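Long-range contacts in hypothetical protein AF1704 (Archaeoglobus fulgidus, PDB 1ZBM), which probably converts cyclic dehypoxanthine futalosine into 1,4-dihydroxy-6-naphthoate, a step in the biosynthesis of menaquinone: residues D35-I40 against Q197-R202; D74-L79 against A187-L192. One frame throughout, in Å; residues are numbered along the deposited sequence.

Contact 1 of 2, residues D35-I40 against Q197-R202; sequences DTWLEI and QEEFLR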
loop_
_atom_site.group_PDB
_atom_site.type_symbol
_atom_site.label_atom_id
_atom_site.label_comp_id
_atom_site.label_asym_id
_atom_site.label_seq_id
_atom_site.Cartn_x
_atom_site.Cartn_y
_atom_site.Cartn_z
ATOM N N ASP A 35 -12.572 -11.914 -18.038
ATOM C CA ASP A 35 -12.583 -11.879 -19.492
ATOM C C ASP A 35 -12.159 -10.507 -20.015
ATOM O O ASP A 35 -12.830 -9.508 -19.772
ATOM C CB ASP A 35 -13.982 -12.232 -20.008
ATOM C CG ASP A 35 -13.972 -12.684 -21.451
ATOM O OD1 ASP A 35 -13.297 -13.699 -21.749
ATOM O OD2 ASP A 35 -14.639 -12.031 -22.286
ATOM N N THR A 36 -11.040 -10.471 -20.734
ATOM C CA THR A 36 -10.514 -9.226 -21.285
ATOM C C THR A 36 -9.712 -9.450 -22.555
ATOM O O THR A 36 -9.116 -10.507 -22.726
ATOM C CB THR A 36 -9.589 -8.517 -20.280
ATOM O OG1 THR A 36 -8.976 -7.388 -20.916
ATOM C CG2 THR A 36 -8.499 -9.467 -19.808
ATOM N N TRP A 37 -9.696 -8.453 -23.438
ATOM C CA TRP A 37 -8.927 -8.557 -24.672
ATOM C C TRP A 37 -7.483 -8.109 -24.454
ATOM O O TRP A 37 -6.676 -8.156 -25.375
ATOM C CB TRP A 37 -9.551 -7.729 -25.793
ATOM C CG TRP A 37 -9.876 -6.312 -25.419
ATOM C CD1 TRP A 37 -11.047 -5.854 -24.884
ATOM C CD2 TRP A 37 -9.018 -5.170 -25.545
ATOM N NE1 TRP A 37 -10.975 -4.498 -24.673
ATOM C CE2 TRP A 37 -9.746 -4.053 -25.076
ATOM C CE3 TRP A 37 -7.716 -4.980 -26.022
ATOM C CZ2 TRP A 37 -9.204 -2.764 -25.054
ATOM C CZ3 TRP A 37 -7.177 -3.698 -26.000
ATOM C CH2 TRP A 37 -7.926 -2.605 -25.525
ATOM N N LEU A 38 -7.165 -7.683 -23.233
ATOM C CA LEU A 38 -5.817 -7.251 -22.895
ATOM C C LEU A 38 -4.921 -8.454 -22.620
ATOM O O LEU A 38 -5.329 -9.391 -21.939
ATOM C CB LEU A 38 -5.837 -6.359 -21.651
ATOM C CG LEU A 38 -6.327 -4.919 -21.770
ATOM C CD1 LEU A 38 -6.438 -4.307 -20.376
ATOM C CD2 LEU A 38 -5.362 -4.108 -22.627
ATOM N N GLU A 39 -3.702 -8.425 -23.152
ATOM C CA GLU A 39 -2.729 -9.495 -22.934
ATOM C C GLU A 39 -1.839 -8.996 -21.790
ATOM O O GLU A 39 -0.835 -8.325 -22.017
ATOM C CB GLU A 39 -1.912 -9.709 -24.209
ATOM C CG GLU A 39 -1.025 -10.953 -24.222
ATOM C CD GLU A 39 -0.293 -11.120 -25.555
ATOM O OE1 GLU A 39 -0.973 -11.195 -26.609
ATOM O OE2 GLU A 39 0.957 -11.187 -25.552
ATOM N N ILE A 40 -2.220 -9.335 -20.564
ATOM C CA ILE A 40 -1.510 -8.886 -19.375
ATOM C C ILE A 40 -0.362 -9.761 -18.890
ATOM O O ILE A 40 -0.468 -10.990 -18.833
ATOM C CB ILE A 40 -2.500 -8.708 -18.202
ATOM C CG1 ILE A 40 -3.634 -7.767 -18.626
ATOM C CG2 ILE A 40 -1.784 -8.183 -16.979
ATOM C CD1 ILE A 40 -4.848 -7.819 -17.729
ATOM N N GLN A 197 -7.144 2.274 -21.040
ATOM C CA GLN A 197 -7.464 2.793 -19.714
ATOM C C GLN A 197 -8.800 2.264 -19.202
ATOM O O GLN A 197 -8.887 1.746 -18.084
ATOM C CB GLN A 197 -7.518 4.319 -19.720
ATOM C CG GLN A 197 -6.192 5.015 -19.924
ATOM C CD GLN A 197 -6.363 6.529 -20.032
ATOM O OE1 GLN A 197 -6.970 7.155 -19.162
ATOM N NE2 GLN A 197 -5.830 7.122 -21.102
ATOM N N GLU A 198 -9.842 2.376 -20.019
ATOM C CA GLU A 198 -11.163 1.925 -19.601
ATOM C C GLU A 198 -11.231 0.419 -19.437
ATOM O O GLU A 198 -11.831 -0.089 -18.486
ATOM C CB GLU A 198 -12.221 2.375 -20.609
ATOM C CG GLU A 198 -13.642 2.324 -20.051
ATOM C CD GLU A 198 -13.935 3.438 -19.054
ATOM O OE1 GLU A 198 -14.535 3.145 -17.984
ATOM O OE2 GLU A 198 -13.580 4.607 -19.349
ATOM N N GLU A 199 -10.603 -0.300 -20.360
ATOM C CA GLU A 199 -10.617 -1.758 -20.311
ATOM C C GLU A 199 -9.971 -2.295 -19.052
ATOM O O GLU A 199 -10.534 -3.153 -18.373
ATOM C CB GLU A 199 -9.901 -2.335 -21.534
ATOM C CG GLU A 199 -9.946 -3.850 -21.618
ATOM C CD GLU A 199 -11.370 -4.388 -21.560
ATOM O OE1 GLU A 199 -12.288 -3.713 -22.060
ATOM O OE2 GLU A 199 -11.562 -5.493 -21.025
ATOM N N PHE A 200 -8.780 -1.797 -18.740
ATOM C CA PHE A 200 -8.092 -2.277 -17.554
ATOM C C PHE A 200 -8.846 -1.919 -16.287
ATOM O O PHE A 200 -8.853 -2.681 -15.315
ATOM C CB PHE A 200 -6.683 -1.712 -17.465
ATOM C CG PHE A 200 -5.935 -2.219 -16.289
ATOM C CD1 PHE A 200 -5.364 -3.481 -16.310
ATOM C CD2 PHE A 200 -5.886 -1.481 -15.117
ATOM C CE1 PHE A 200 -4.753 -3.998 -15.176
ATOM C CE2 PHE A 200 -5.280 -1.992 -13.981
ATOM C CZ PHE A 200 -4.716 -3.252 -14.009
ATOM N N LEU A 201 -9.463 -0.743 -16.286
ATOM C CA LEU A 201 -10.239 -0.314 -15.129
ATOM C C LEU A 201 -11.367 -1.307 -14.908
ATOM O O LEU A 201 -11.650 -1.695 -13.771
ATOM C CB LEU A 201 -10.827 1.072 -15.358
ATOM C CG LEU A 201 -11.859 1.417 -14.296
ATOM C CD1 LEU A 201 -11.197 1.441 -12.933
ATOM C CD2 LEU A 201 -12.494 2.763 -14.622
ATOM N N ARG A 202 -12.003 -1.719 -16.006
ATOM C CA ARG A 202 -13.107 -2.680 -15.957
ATOM C C ARG A 202 -12.638 -4.024 -15.414
ATOM O O ARG A 202 -13.287 -4.611 -14.552
ATOM C CB ARG A 202 -13.712 -2.885 -17.356
ATOM C CG ARG A 202 -14.937 -3.820 -17.378
ATOM C CD ARG A 202 -15.431 -4.092 -18.803
ATOM N NE ARG A 202 -14.490 -4.959 -19.524
ATOM C CZ ARG A 202 -14.343 -6.261 -19.287
ATOM N NH1 ARG A 202 -15.080 -6.857 -18.358
ATOM N NH2 ARG A 202 -13.443 -6.960 -19.956
#
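E199, from helix 194-213, lies between W37, L38 and T36, touching all three. This is the tight part of the contact. The glutamate CG stands 3.1 Å above the plane of the W37 ring, offset toward its rim, while CB lies 3.6 Å from W37 CZ2. With CG anti to the backbone N (chi1 -176°) the chain heads for the loop, and a bend at chi2 (55°) places CD near the indole nitrogen. L38, pointing at the helix, packs its CD1 3.7 Å from E199 CG and 3.9 Å from F200 CB. Leucine suits the spot: its branched end lets CD1 meet both, near the F200 ring's edge.

The helix packs over one face of a type II periplasmic-binding-protein-like sheet: segment 35-40 leads into the outermost strand 39-44, and F200 also touches V14 of the neighbouring strand 11-16 and M29 of helix 20-30. T36 shapes the turn before that strand. Its OG1 accepts from L38 N at 3.0 Å, which makes an ST turn, and donates to E199 OE2 at 3.2 Å on the anti side of the carboxylate. A threonine fits because one hydroxyl can do both jobs.

R202, one turn further along the helix, grips the same oxygen from the syn side: its NH2 forms a salt bridge with E199 OE2 at 2.6 Å, which would probably help the buried carboxylate stay charged. Here the contact thins toward solvent. R202 is exposed, and its NH2 also donates to D35 O (2.6 Å) in the guanidinium plane and nearly straight, at 165°. The D35 carboxylate itself is exposed and too far from R202 to pair with it. W37 is partly exposed and stacks on H7 of the N-terminal histidine tag.

Contact 2 of 2, residues D74-L79 against A187-L192; sequences DKYRIL and AIRRDL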
loop_
_atom_site.group_PDB
_atom_site.type_symbol
_atom_site.label_atom_id
_atom_site.label_comp_id
_atom_site.label_asym_id
_atom_site.label_seq_id
_atom_site.Cartn_x
_atom_site.Cartn_y
_atom_site.Cartn_z
ATOM N N ASP A 74 3.264 13.255 -13.184
ATOM C CA ASP A 74 3.477 13.839 -14.505
ATOM C C ASP A 74 3.360 12.767 -15.590
ATOM O O ASP A 74 2.857 13.014 -16.691
ATOM C CB ASP A 74 4.858 14.515 -14.589
ATOM C CG ASP A 74 6.007 13.585 -14.214
ATOM O OD1 ASP A 74 5.955 12.968 -13.121
ATOM O OD2 ASP A 74 6.986 13.475 -15.001
ATOM N N LYS A 75 3.823 11.567 -15.265
ATOM C CA LYS A 75 3.781 10.456 -16.202
ATOM C C LYS A 75 2.691 9.437 -15.856
ATOM O O LYS A 75 2.295 8.626 -16.695
ATOM C CB LYS A 75 5.142 9.759 -16.235
ATOM C CG LYS A 75 6.247 10.553 -16.929
ATOM C CD LYS A 75 5.865 10.888 -18.368
ATOM C CE LYS A 75 7.089 11.188 -19.210
ATOM N NZ LYS A 75 8.045 12.064 -18.490
ATOM N N TYR A 76 2.199 9.497 -14.625
ATOM C CA TYR A 76 1.181 8.567 -14.155
ATOM C C TYR A 76 -0.049 9.266 -13.596
ATOM O O TYR A 76 0.042 10.395 -13.123
ATOM C CB TYR A 76 1.771 7.685 -13.050
ATOM C CG TYR A 76 2.677 6.563 -13.523
ATOM C CD1 TYR A 76 2.142 5.387 -14.053
ATOM C CD2 TYR A 76 4.065 6.676 -13.437
ATOM C CE1 TYR A 76 2.962 4.350 -14.486
ATOM C CE2 TYR A 76 4.897 5.648 -13.867
ATOM C CZ TYR A 76 4.338 4.486 -14.394
ATOM O OH TYR A 76 5.150 3.485 -14.849
ATOM N N ARG A 77 -1.200 8.605 -13.658
ATOM C CA ARG A 77 -2.408 9.167 -13.062
ATOM C C ARG A 77 -3.008 8.079 -12.184
ATOM O O ARG A 77 -2.761 6.890 -12.400
ATOM C CB ARG A 77 -3.420 9.613 -14.114
ATOM C CG ARG A 77 -4.257 8.521 -14.716
ATOM C CD ARG A 77 -5.344 9.138 -15.574
ATOM N NE ARG A 77 -6.047 8.138 -16.365
ATOM C CZ ARG A 77 -6.901 7.251 -15.867
ATOM N NH1 ARG A 77 -7.166 7.234 -14.563
ATOM N NH2 ARG A 77 -7.497 6.386 -16.680
ATOM N N ILE A 78 -3.785 8.482 -11.186
ATOM C CA ILE A 78 -4.384 7.526 -10.272
ATOM C C ILE A 78 -5.549 6.782 -10.892
ATOM O O ILE A 78 -6.458 7.390 -11.457
ATOM C CB ILE A 78 -4.877 8.207 -8.993
ATOM C CG1 ILE A 78 -3.742 9.036 -8.379
ATOM C CG2 ILE A 78 -5.329 7.145 -7.996
ATOM C CD1 ILE A 78 -4.215 10.064 -7.365
ATOM N N LEU A 79 -5.517 5.456 -10.803
ATOM C CA LEU A 79 -6.605 4.642 -11.352
ATOM C C LEU A 79 -7.727 4.582 -10.310
ATOM O O LEU A 79 -7.467 4.431 -9.121
ATOM C CB LEU A 79 -6.083 3.247 -11.672
ATOM C CG LEU A 79 -6.966 2.417 -12.585
ATOM C CD1 LEU A 79 -6.955 2.983 -14.014
ATOM C CD2 LEU A 79 -6.426 0.980 -12.580
ATOM N N ALA A 187 -1.668 2.939 -10.135
ATOM C CA ALA A 187 -1.292 3.982 -11.071
ATOM C C ALA A 187 -1.167 3.484 -12.514
ATOM O O ALA A 187 -0.574 2.430 -12.771
ATOM C CB ALA A 187 0.024 4.603 -10.621
ATOM N N ILE A 188 -1.720 4.253 -13.453
ATOM C CA ILE A 188 -1.658 3.896 -14.869
ATOM C C ILE A 188 -0.969 4.999 -15.679
ATOM O O ILE A 188 -1.333 6.169 -15.584
ATOM C CB ILE A 188 -3.088 3.587 -15.442
ATOM C CG1 ILE A 188 -3.001 3.184 -16.919
ATOM C CG2 ILE A 188 -3.994 4.775 -15.279
ATOM C CD1 ILE A 188 -4.294 2.610 -17.451
ATOM N N ARG A 189 0.034 4.603 -16.467
ATOM C CA ARG A 189 0.819 5.527 -17.279
ATOM C C ARG A 189 -0.116 6.401 -18.115
ATOM O O ARG A 189 -1.145 5.931 -18.595
ATOM C CB ARG A 189 1.806 4.732 -18.162
ATOM C CG ARG A 189 3.165 5.425 -18.408
ATOM C CD ARG A 189 4.278 4.455 -18.863
ATOM N NE ARG A 189 4.004 3.847 -20.163
ATOM C CZ ARG A 189 4.599 2.747 -20.628
ATOM N NH1 ARG A 189 5.518 2.117 -19.899
ATOM N NH2 ARG A 189 4.257 2.268 -21.820
ATOM N N ARG A 190 0.226 7.674 -18.283
ATOM C CA ARG A 190 -0.642 8.578 -19.026
ATOM C C ARG A 190 -0.593 8.447 -20.546
ATOM O O ARG A 190 -1.465 8.976 -21.239
ATOM C CB ARG A 190 -0.337 10.026 -18.626
ATOM C CG ARG A 190 -0.674 10.377 -17.171
ATOM C CD ARG A 190 -0.157 11.772 -16.823
ATOM N NE ARG A 190 -0.385 12.148 -15.430
ATOM C CZ ARG A 190 -1.562 12.512 -14.933
ATOM N NH1 ARG A 190 -2.635 12.551 -15.710
ATOM N NH2 ARG A 190 -1.658 12.848 -13.654
ATOM N N ASP A 191 0.409 7.743 -21.070
ATOM C CA ASP A 191 0.540 7.581 -22.521
ATOM C C ASP A 191 -0.291 6.440 -23.118
ATOM O O ASP A 191 -0.251 6.208 -24.332
ATOM C CB ASP A 191 2.006 7.360 -22.899
ATOM C CG ASP A 191 2.494 5.986 -22.516
ATOM O OD1 ASP A 191 2.610 5.709 -21.307
ATOM O OD2 ASP A 191 2.745 5.169 -23.425
ATOM N N LEU A 192 -1.032 5.723 -22.282
ATOM C CA LEU A 192 -1.862 4.620 -22.765
ATOM C C LEU A 192 -3.165 5.169 -23.321
ATOM O O LEU A 192 -3.683 6.168 -22.826
ATOM C CB LEU A 192 -2.173 3.653 -21.629
ATOM C CG LEU A 192 -0.965 3.073 -20.894
ATOM C CD1 LEU A 192 -1.456 2.107 -19.831
ATOM C CD2 LEU A 192 -0.040 2.361 -21.888
HETATM O O HOH W 1 3.211 8.719 -19.797
HETATM O O HOH W 2 -3.900 7.461 -18.477
#
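R77 and I188 form a hydrogen-bonded antiparallel pair where strand 76-78, at the edge of the five-stranded sheet, runs beside 187-189. R77 N donates to I188 O at 3.1 Å, and I188 N to R77 O at 3.0 Å. With CG between the backbone N and the carbonyl carbon (chi1 80°) and its chain extended to NE, R77 lies beside I188, pointing the same way, and I188 CG2 sits 3.9 Å above the centre of the R77 guanidinium. From there R77 NH2 bonds to Q197 OE1. An alanine in place of R77 would probably leave Q197 OE1 without its donor and I188 CG2 without the flat group over it. I188 CG2 also meets L79 CD1 at 3.7 Å, two buried side chains crossing at an angle.

The Y76 ring comes against the other strand, CD1 3.3 Å from R189 N and R189 CG over one face; small A187 fits its CB against Y76 CD1, and Y59 O holds the hydroxyl. R189, the strand's last residue, opens a type I turn to L192, within which its NE makes a salt bridge to D191 OD1 (2.6 Å). R190 N donates to K75 O at 2.8 Å, adding a bond beyond the last pair. R190 extends back across 74-79: R77 CB lies over one face of its guanidinium, 3.3 Å from the plane and offset toward the rim, and NH2 bonds D73 O.

Such an antiparallel strand, inserted between 61-65 and 76-86 after the chain returns from the second lobe, is characteristic of the type II periplasmic-binding-protein fold.

In the fold
Both contacts serve the same sheet: contact 2 lies within it, joining strands 181-189 and 76-86, whereas contact 1 lays the following helix 194-213 against the turn leading into strand 39-44 at the opposite edge. Each is only partly buried. In contact 2 backbone bonds of the ladder do most of the holding; contact 1 relies on side chains, with one buried carboxylate shared by a hydroxyl and an arginine. R202 and R190 are exposed, R77 and R189 only partly so. The two meet through the helix, where F200 CE2 packs 3.5 Å from L79 CD2 and Q197 reaches both R77 and L192 O. Along the chain, contact 2 is nested inside contact 1.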